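Local coordinates for protein HAD family phosphatase (Pseudomonas syringae pv. tomato, PDB 2ODA) that is of uncertain function but belongs to a Pseudomonas-specific subfamily of the haloacid dehalogenase superfamily and may act as a phosphatase, at residues B[17-20]-B[21-25]; B[186-189]-B[190-193]; B[148-151]-B[152-155]; B[61-64]-B[65-69]. All blocks are in the same frame, centred on the assembly; numbering follows the deposited sequence.

Four local contacts, each within one continuous run of chain, illustrate how a Rossmann-like haloacid dehalogenase fold secures the turns and helix ends around its parallel sheet. Along the sequence they come in the order interaction 1, interaction 4, interaction 3, interaction 2. Interactions 1 and 4 are neighbours, their centres about 11 Å apart, and touch where Ala24 packs on Leu61 and Leu69, so the loop after helix 13-17 is joined to helix 63-69. Interaction 3 opens helix 150-167, its centre about 19 Å from that of interaction 1. Interaction 2 closes helix 179-191 across the chain's centre from interactions 1 and 4, with centres about 32 Å and 36 Å away.

Interaction 1 of 4, residues B[17-20]-B[21-25]; sequences LVDF and GAQAA
Asp19 reaches forward with its carboxylate to the backbone of Gln23 and Ala24, an example of one acidic side chain bridging its own turn to the short 3-10 segment after it. From CB, which starts off alongside the chain ahead, the side chain puts CG anti to the backbone N (chi1 -171°). Asp19 CG then lies 3.3 Å from Gln23 N, and the two oxygens divide the work. Asp19 OD1 accepts from Gln23 N at 2.9 Å, with the donor 30° out of the carboxylate plane and the hydrogen bond rather bent. Asp19 OD2 takes the straighter bond, 2.8 Å from Ala24 N at 165°. Both oxygens are met on their syn sides. The methyl of Ala24 also packs on the carboxylate, its CB 3.2 Å from Asp19 OD2, and Ser14 OG gives that same oxygen a further hydrogen bond, so this buried group is well supplied with donors.

The backbone itself makes a type II beta turn from Asp19 to Ala22, closed by Ala22 N on Asp19 O at 2.9 Å. Gly21 fills the third position with positive phi, as is usual for this turn. Gln23 folds back at chi2 to place NE2 2.9 Å from Gly21 O, which lies in the plane of the amide although the donor stands above the carbonyl plane.

The turn follows helix 13-17, probably in the squiggle-and-flap region that follows the first strand in haloacid dehalogenase folds. Phe20 meets Trp145 of helix 142-147 edge to face, Gly21 bonds through its backbone to Cys134, and Val18 rests on Leu13 of helix 13-17 and on helix 63-69.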
loop_
_atom_site.group_PDB
_atom_site.type_symbol
_atom_site.label_atom_id
_atom_site.label_comp_id
_atom_site.label_asym_id
_atom_site.label_seq_id
_atom_site.Cartn_x
_atom_site.Cartn_y
_atom_site.Cartn_z
ATOM N N LEU B 17 4.603 -22.087 0.456
ATOM C CA LEU B 17 3.636 -22.987 -0.185
ATOM C C LEU B 17 4.282 -24.333 -0.538
ATOM O O LEU B 17 3.697 -25.387 -0.337
ATOM C CB LEU B 17 3.071 -22.336 -1.456
ATOM C CG LEU B 17 2.171 -21.107 -1.221
ATOM C CD1 LEU B 17 1.943 -20.376 -2.552
ATOM C CD2 LEU B 17 0.855 -21.575 -0.594
ATOM N N VAL B 18 5.495 -24.272 -1.075
ATOM C CA VAL B 18 6.177 -25.451 -1.572
ATOM C C VAL B 18 7.621 -25.348 -1.080
ATOM O O VAL B 18 7.979 -24.370 -0.419
ATOM C CB VAL B 18 6.162 -25.514 -3.141
ATOM C CG1 VAL B 18 4.737 -25.723 -3.711
ATOM C CG2 VAL B 18 6.782 -24.257 -3.748
ATOM N N ASP B 19 8.452 -26.326 -1.428
ATOM C CA ASP B 19 9.904 -26.217 -1.213
ATOM C C ASP B 19 10.299 -26.012 0.260
ATOM O O ASP B 19 10.979 -25.032 0.627
ATOM C CB ASP B 19 10.528 -25.141 -2.139
ATOM C CG ASP B 19 12.053 -25.154 -2.092
ATOM O OD1 ASP B 19 12.623 -26.202 -1.732
ATOM O OD2 ASP B 19 12.662 -24.128 -2.402
ATOM N N PHE B 20 9.848 -26.925 1.109
ATOM C CA PHE B 20 10.169 -26.867 2.544
ATOM C C PHE B 20 11.683 -26.709 2.719
ATOM O O PHE B 20 12.464 -27.485 2.137
ATOM C CB PHE B 20 9.695 -28.170 3.195
ATOM C CG PHE B 20 9.832 -28.214 4.691
ATOM C CD1 PHE B 20 8.734 -27.942 5.508
ATOM C CD2 PHE B 20 11.040 -28.557 5.281
ATOM C CE1 PHE B 20 8.832 -28.024 6.907
ATOM C CE2 PHE B 20 11.170 -28.604 6.706
ATOM C CZ PHE B 20 10.046 -28.332 7.509
ATOM N N GLY B 21 12.090 -25.714 3.513
ATOM C CA GLY B 21 13.510 -25.432 3.709
ATOM C C GLY B 21 14.199 -24.615 2.631
ATOM O O GLY B 21 15.431 -24.507 2.648
ATOM N N ALA B 22 13.413 -24.027 1.720
ATOM C CA ALA B 22 13.901 -23.113 0.651
ATOM C C ALA B 22 15.076 -23.712 -0.119
ATOM O O ALA B 22 16.113 -23.060 -0.328
ATOM C CB ALA B 22 14.300 -21.716 1.241
ATOM N N GLN B 23 14.908 -24.964 -0.531
ATOM C CA GLN B 23 16.012 -25.698 -1.181
ATOM C C GLN B 23 16.267 -25.282 -2.611
ATOM O O GLN B 23 17.365 -25.535 -3.146
ATOM C CB GLN B 23 15.764 -27.205 -1.056
ATOM C CG GLN B 23 15.729 -27.628 0.413
ATOM C CD GLN B 23 17.119 -27.560 1.022
ATOM O OE1 GLN B 23 17.962 -28.400 0.723
ATOM N NE2 GLN B 23 17.378 -26.526 1.840
ATOM N N ALA B 24 15.286 -24.637 -3.250
ATOM C CA ALA B 24 15.498 -24.117 -4.623
ATOM C C ALA B 24 16.682 -23.137 -4.686
ATOM O O ALA B 24 17.313 -22.968 -5.744
ATOM C CB ALA B 24 14.233 -23.454 -5.162
ATOM N N ALA B 25 16.972 -22.480 -3.569
ATOM C CA ALA B 25 18.138 -21.599 -3.478
ATOM C C ALA B 25 19.484 -22.331 -3.559
ATOM O O ALA B 25 20.539 -21.670 -3.594
ATOM C CB ALA B 25 18.074 -20.756 -2.185
#

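Interaction 2 of 4, residues B[186-189]-B[190-193]; sequences IALR and RSKG
Ser191 holds OG between its backbone N and carbonyl carbon (chi1 82°), a rotation that swings the hydroxyl back onto Leu188 O one turn earlier. Ser191 OG donates to Leu188 O at 2.6 Å, lying in the carbonyl plane on a lone pair. Lys192, with CG anti to the carbonyl carbon (chi1 -61°) and the chain extended beyond, runs back past the same turn until CE is 3.9 Å from Leu188 CG. This is an apolar contact on the exposed face, made by the shaft of a charged chain.

On the more sheltered side, Arg190 lays CG 3.3 Å from Ile186 O and brings CD to 4.2 Å from Ile186 CG2. Its guanidinium continues to Thr5 O through NH1, while Arg189 pairs with Glu194 and bonds to His170 O. Ile186 and both arginines pack on Trp127 of the sheet.

Backbone bonding changes character toward the end. Arg190 N still meets Ile186 O at 2.8 Å, but Lys192 N bonds only weakly to Leu188 O and also turns to Arg189 O, 3.0 Å away. Gly193 N then donates to Arg190 O at 3.0 Å and Glu194 N to Arg189 O. With Gly193 as the positive-phi C-prime residue, this is a Schellman motif terminating helix 179-191.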
loop_
_atom_site.group_PDB
_atom_site.type_symbol
_atom_site.label_atom_id
_atom_site.label_comp_id
_atom_site.label_asym_id
_atom_site.label_seq_id
_atom_site.Cartn_x
_atom_site.Cartn_y
_atom_site.Cartn_z
ATOM N N ILE B 186 -6.579 -13.175 13.891
ATOM C CA ILE B 186 -6.317 -11.821 13.364
ATOM C C ILE B 186 -7.633 -11.059 13.115
ATOM O O ILE B 186 -7.735 -9.844 13.388
ATOM C CB ILE B 186 -5.401 -11.855 12.128
ATOM C CG1 ILE B 186 -3.954 -12.190 12.582
ATOM C CG2 ILE B 186 -5.459 -10.508 11.354
ATOM C CD1 ILE B 186 -2.971 -12.577 11.409
ATOM N N ALA B 187 -8.649 -11.765 12.627
ATOM C CA ALA B 187 -9.949 -11.111 12.392
ATOM C C ALA B 187 -10.521 -10.571 13.708
ATOM O O ALA B 187 -11.051 -9.459 13.738
ATOM C CB ALA B 187 -10.924 -12.078 11.723
ATOM N N LEU B 188 -10.395 -11.359 14.785
ATOM C CA LEU B 188 -10.794 -10.962 16.140
ATOM C C LEU B 188 -10.010 -9.753 16.618
ATOM O O LEU B 188 -10.602 -8.777 17.090
ATOM C CB LEU B 188 -10.640 -12.131 17.130
ATOM C CG LEU B 188 -11.137 -12.008 18.593
ATOM C CD1 LEU B 188 -12.639 -11.604 18.712
ATOM C CD2 LEU B 188 -10.878 -13.341 19.369
ATOM N N ARG B 189 -8.686 -9.796 16.490
ATOM C CA ARG B 189 -7.853 -8.591 16.762
ATOM C C ARG B 189 -8.325 -7.339 15.992
ATOM O O ARG B 189 -8.490 -6.262 16.575
ATOM C CB ARG B 189 -6.355 -8.868 16.519
ATOM C CG ARG B 189 -5.762 -9.772 17.578
ATOM C CD ARG B 189 -4.525 -10.534 17.101
ATOM N NE ARG B 189 -3.439 -9.622 16.753
ATOM C CZ ARG B 189 -2.217 -10.004 16.406
ATOM N NH1 ARG B 189 -1.911 -11.292 16.395
ATOM N NH2 ARG B 189 -1.297 -9.088 16.099
ATOM N N ARG B 190 -8.618 -7.512 14.705
ATOM C CA ARG B 190 -9.158 -6.429 13.868
ATOM C C ARG B 190 -10.485 -5.898 14.397
ATOM O O ARG B 190 -10.726 -4.682 14.373
ATOM C CB ARG B 190 -9.322 -6.893 12.418
ATOM C CG ARG B 190 -7.977 -7.047 11.681
ATOM C CD ARG B 190 -8.164 -7.525 10.256
ATOM N NE ARG B 190 -8.969 -6.594 9.462
ATOM C CZ ARG B 190 -9.674 -6.950 8.393
ATOM N NH1 ARG B 190 -9.650 -8.197 7.970
ATOM N NH2 ARG B 190 -10.393 -6.055 7.733
ATOM N N SER B 191 -11.327 -6.813 14.886
ATOM C CA SER B 191 -12.636 -6.460 15.427
ATOM C C SER B 191 -12.476 -5.577 16.667
ATOM O O SER B 191 -13.354 -4.775 16.978
ATOM C CB SER B 191 -13.462 -7.730 15.730
ATOM O OG SER B 191 -13.124 -8.302 16.994
ATOM N N LYS B 192 -11.336 -5.715 17.348
ATOM C CA LYS B 192 -10.998 -4.939 18.548
ATOM C C LYS B 192 -10.218 -3.661 18.223
ATOM O O LYS B 192 -9.656 -3.015 19.116
ATOM C CB LYS B 192 -10.209 -5.801 19.549
ATOM C CG LYS B 192 -10.978 -7.016 20.038
ATOM C CD LYS B 192 -10.078 -8.007 20.785
ATOM C CE LYS B 192 -10.922 -9.199 21.252
ATOM N NZ LYS B 192 -10.241 -10.023 22.287
ATOM N N GLY B 193 -10.164 -3.318 16.939
ATOM C CA GLY B 193 -9.549 -2.065 16.509
ATOM C C GLY B 193 -8.076 -2.141 16.138
ATOM O O GLY B 193 -7.492 -1.116 15.760
#

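Interaction 3 of 4, residues B[148-151]-B[152-155]; sequences LNNA and EREQ
Asn149 and Glu152 form a capping box, the reciprocal exchange of side-chain and backbone bonds that starts many helices; Asn149 is the N-cap residue of helix 150-167. In the first half of the exchange, Asn149, whose CG lies between its backbone N and carbonyl carbon (chi1 60°), turns OD1 to accept Glu152 N at 2.9 Å. In the second, Glu152 stretches back and offers the anti lone pair of OE1 to Asn149 N, also at 2.9 Å and nearly straight (163°). The two side chains cross at about a right angle while their flat ends lie only 23° apart. A negative carboxylate at this end of the helix would probably also interact favourably with the helix dipole.

Backbone bonds take over at once: Arg153 N to Asn149 O, Glu154 N to Asn150 O and Gln155 N to Ala151 O make the first regular turn.

Apolar contact comes from Leu148, whose CB points into the turn. Leu148 CD1 lies 3.8 Å from Arg153 CG, and Leu148 CB lies 3.8 Å from Glu152 CB, so the leucine touches both chains, with the polar Glu152 OE1 beside it.

The remaining polar contacts belong to Arg153, which bends at chi3 and folds its guanidinium over the helix start. Asn149 O lies 3.6 Å above the plane of the Arg153 guanidinium, over its centre. NH1 makes a weak bond to Leu148 O and a further one to Trp145 O of helix 142-147, tying the two helices across the intervening turn. At the edge, Arg153 NH2 donates to Asn150 OD1 at 2.8 Å, and that oxygen lies in the guanidinium plane.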
loop_
_atom_site.group_PDB
_atom_site.type_symbol
_atom_site.label_atom_id
_atom_site.label_comp_id
_atom_site.label_asym_id
_atom_site.label_seq_id
_atom_site.Cartn_x
_atom_site.Cartn_y
_atom_site.Cartn_z
ATOM N N LEU B 148 16.090 -34.800 12.408
ATOM C CA LEU B 148 16.308 -34.193 13.737
ATOM C C LEU B 148 15.492 -34.977 14.741
ATOM O O LEU B 148 14.651 -35.775 14.347
ATOM C CB LEU B 148 15.811 -32.750 13.756
ATOM C CG LEU B 148 16.422 -31.761 12.768
ATOM C CD1 LEU B 148 15.670 -30.450 12.857
ATOM C CD2 LEU B 148 17.921 -31.527 13.016
ATOM N N ASN B 149 15.715 -34.730 16.030
ATOM C CA ASN B 149 14.796 -35.244 17.041
ATOM C C ASN B 149 13.749 -34.167 17.380
ATOM O O ASN B 149 13.826 -33.050 16.872
ATOM C CB ASN B 149 15.563 -35.772 18.277
ATOM C CG ASN B 149 16.403 -34.714 18.970
ATOM O OD1 ASN B 149 15.931 -33.612 19.291
ATOM N ND2 ASN B 149 17.681 -35.052 19.226
ATOM N N ASN B 150 12.740 -34.524 18.164
ATOM C CA ASN B 150 11.668 -33.587 18.507
ATOM C C ASN B 150 12.228 -32.323 19.129
ATOM O O ASN B 150 11.864 -31.202 18.732
ATOM C CB ASN B 150 10.645 -34.215 19.479
ATOM C CG ASN B 150 9.905 -35.395 18.898
ATOM O OD1 ASN B 150 10.212 -35.881 17.799
ATOM N ND2 ASN B 150 8.930 -35.902 19.663
ATOM N N ALA B 151 13.119 -32.497 20.106
ATOM C CA ALA B 151 13.726 -31.366 20.793
ATOM C C ALA B 151 14.412 -30.372 19.851
ATOM O O ALA B 151 14.359 -29.161 20.077
ATOM C CB ALA B 151 14.708 -31.860 21.867
ATOM N N GLU B 152 15.097 -30.898 18.834
ATOM C CA GLU B 152 15.822 -30.083 17.867
ATOM C C GLU B 152 14.853 -29.352 16.954
ATOM O O GLU B 152 15.113 -28.215 16.565
ATOM C CB GLU B 152 16.727 -30.971 17.002
ATOM C CG GLU B 152 17.993 -31.392 17.720
ATOM C CD GLU B 152 18.784 -32.393 16.936
ATOM O OE1 GLU B 152 18.197 -33.329 16.331
ATOM O OE2 GLU B 152 20.015 -32.256 16.942
ATOM N N ARG B 153 13.771 -30.024 16.562
ATOM C CA ARG B 153 12.704 -29.336 15.793
ATOM C C ARG B 153 12.055 -28.225 16.631
ATOM O O ARG B 153 11.843 -27.137 16.135
ATOM C CB ARG B 153 11.644 -30.316 15.266
ATOM C CG ARG B 153 12.044 -31.050 13.968
ATOM C CD ARG B 153 10.907 -31.983 13.526
ATOM N NE ARG B 153 10.765 -33.096 14.461
ATOM C CZ ARG B 153 11.430 -34.242 14.363
ATOM N NH1 ARG B 153 12.266 -34.447 13.343
ATOM N NH2 ARG B 153 11.256 -35.195 15.273
ATOM N N GLU B 154 11.746 -28.508 17.893
ATOM C CA GLU B 154 11.198 -27.484 18.791
ATOM C C GLU B 154 12.150 -26.295 18.923
ATOM O O GLU B 154 11.729 -25.141 18.824
ATOM C CB GLU B 154 10.882 -28.079 20.163
ATOM C CG GLU B 154 10.335 -27.073 21.174
ATOM C CD GLU B 154 9.079 -26.389 20.657
ATOM O OE1 GLU B 154 9.073 -25.139 20.555
ATOM O OE2 GLU B 154 8.111 -27.108 20.331
ATOM N N GLN B 155 13.433 -26.576 19.154
ATOM C CA GLN B 155 14.422 -25.504 19.299
ATOM C C GLN B 155 14.452 -24.603 18.049
ATOM O O GLN B 155 14.446 -23.390 18.171
ATOM C CB GLN B 155 15.822 -26.063 19.637
ATOM C CG GLN B 155 16.802 -24.993 20.093
ATOM C CD GLN B 155 18.063 -25.557 20.775
ATOM O OE1 GLN B 155 18.328 -26.754 20.730
ATOM N NE2 GLN B 155 18.844 -24.683 21.393
#

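Interaction 4 of 4, residues B[61-64]-B[65-69]; sequences LPEA and LSTPL
Leu61, just before helix 63-69, and Leu69 at its end press their CD1 methyls together at 3.7 Å, the tightest apolar contact here. Leu65 adds a looser touch at the other branch of Leu61, its CD1 4.2 Å from Leu61 CD2 and 4.3 Å from Pro62 CD. Leu61 crosses both other leucines at about a right angle, so branch ends meet instead of lying side by side. Pro62 O, at the N-cap residue, accepts from both Leu65 N and Ser66 N, the second in its carbonyl plane and the first from above it. Farther on, Pro68 has no N-H to give and the helix kinks; its CD comes 3.3 Å from Ala64 O where a backbone bond would otherwise run.

The opposite character belongs to the exposed pair Glu63 and Thr67. Glu63 sets out with CG anti to its backbone N (chi1 -174°) and bends at chi2 (-78°), which curls the carboxylate forward along the helix. Thr67 OG1 donates to Glu63 OE2 across a short 2.5 Å, approaching 37° out of the carboxylate plane. A water molecule enters nearer the packed side: it donates to Leu61 O at 2.7 Å and lies 2.8 Å from Ser66 OG, bridging the pre-helix residue to the first turn, while Arg82 NH2 gives Leu61 O a second bond.

The helix is the crossover of a beta-alpha-beta unit between strands 55-58 and 78-79. Ser66 and Leu69 of the helix, and Leu61 just before it, lie against Leu13 and Ser14 of helix 13-17, and Leu65 and Pro68 meet the loop at Pro30.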
loop_
_atom_site.group_PDB
_atom_site.type_symbol
_atom_site.label_atom_id
_atom_site.label_comp_id
_atom_site.label_asym_id
_atom_site.label_seq_id
_atom_site.Cartn_x
_atom_site.Cartn_y
_atom_site.Cartn_z
ATOM N N LEU B 61 13.021 -15.865 -6.854
ATOM C CA LEU B 61 13.838 -16.831 -7.595
ATOM C C LEU B 61 13.740 -16.564 -9.086
ATOM O O LEU B 61 12.723 -16.036 -9.544
ATOM C CB LEU B 61 13.399 -18.276 -7.306
ATOM C CG LEU B 61 13.635 -18.830 -5.900
ATOM C CD1 LEU B 61 12.685 -19.985 -5.650
ATOM C CD2 LEU B 61 15.059 -19.278 -5.699
ATOM N N PRO B 62 14.789 -16.935 -9.852
ATOM C CA PRO B 62 14.688 -16.868 -11.305
ATOM C C PRO B 62 13.478 -17.619 -11.807
ATOM O O PRO B 62 13.071 -18.607 -11.187
ATOM C CB PRO B 62 15.950 -17.607 -11.774
ATOM C CG PRO B 62 16.922 -17.476 -10.678
ATOM C CD PRO B 62 16.116 -17.423 -9.404
ATOM N N GLU B 63 12.932 -17.183 -12.941
ATOM C CA GLU B 63 11.752 -17.805 -13.567
ATOM C C GLU B 63 11.952 -19.313 -13.814
ATOM O O GLU B 63 11.014 -20.107 -13.657
ATOM C CB GLU B 63 11.444 -17.080 -14.885
ATOM C CG GLU B 63 10.163 -17.500 -15.612
ATOM C CD GLU B 63 10.296 -18.804 -16.388
ATOM O OE1 GLU B 63 11.399 -19.104 -16.878
ATOM O OE2 GLU B 63 9.281 -19.522 -16.528
ATOM N N ALA B 64 13.175 -19.702 -14.187
ATOM C CA ALA B 64 13.508 -21.113 -14.435
ATOM C C ALA B 64 13.196 -22.009 -13.251
ATOM O O ALA B 64 12.954 -23.219 -13.417
ATOM C CB ALA B 64 14.985 -21.258 -14.818
ATOM N N LEU B 65 13.221 -21.410 -12.063
ATOM C CA LEU B 65 12.944 -22.109 -10.817
ATOM C C LEU B 65 11.520 -21.915 -10.280
ATOM O O LEU B 65 10.877 -22.889 -9.895
ATOM C CB LEU B 65 13.969 -21.746 -9.733
ATOM C CG LEU B 65 15.429 -22.051 -10.053
ATOM C CD1 LEU B 65 16.290 -21.696 -8.846
ATOM C CD2 LEU B 65 15.602 -23.507 -10.535
ATOM N N SER B 66 11.009 -20.687 -10.271
ATOM C CA SER B 66 9.679 -20.481 -9.679
ATOM C C SER B 66 8.545 -21.003 -10.577
ATOM O O SER B 66 7.481 -21.384 -10.069
ATOM C CB SER B 66 9.449 -19.013 -9.321
ATOM O OG SER B 66 9.579 -18.202 -10.466
ATOM N N THR B 67 8.740 -21.015 -11.899
ATOM C CA THR B 67 7.675 -21.536 -12.767
ATOM C C THR B 67 7.353 -23.006 -12.449
ATOM O O THR B 67 6.186 -23.328 -12.199
ATOM C CB THR B 67 7.937 -21.241 -14.289
ATOM O OG1 THR B 67 7.818 -19.827 -14.502
ATOM C CG2 THR B 67 6.930 -21.958 -15.190
ATOM N N PRO B 68 8.375 -23.899 -12.449
ATOM C CA PRO B 68 8.139 -25.293 -12.037
ATOM C C PRO B 68 7.650 -25.396 -10.583
ATOM O O PRO B 68 6.768 -26.227 -10.280
ATOM C CB PRO B 68 9.525 -25.954 -12.202
ATOM C CG PRO B 68 10.243 -25.097 -13.177
ATOM C CD PRO B 68 9.768 -23.695 -12.882
ATOM N N LEU B 69 8.207 -24.579 -9.683
ATOM C CA LEU B 69 7.736 -24.567 -8.281
ATOM C C LEU B 69 6.244 -24.276 -8.116
ATOM O O LEU B 69 5.617 -24.782 -7.176
ATOM C CB LEU B 69 8.519 -23.545 -7.422
ATOM C CG LEU B 69 9.910 -23.944 -6.955
ATOM C CD1 LEU B 69 10.456 -22.860 -6.025
ATOM C CD2 LEU B 69 9.836 -25.308 -6.233
HETATM O O HOH W 1 10.146 -15.933 -8.855
#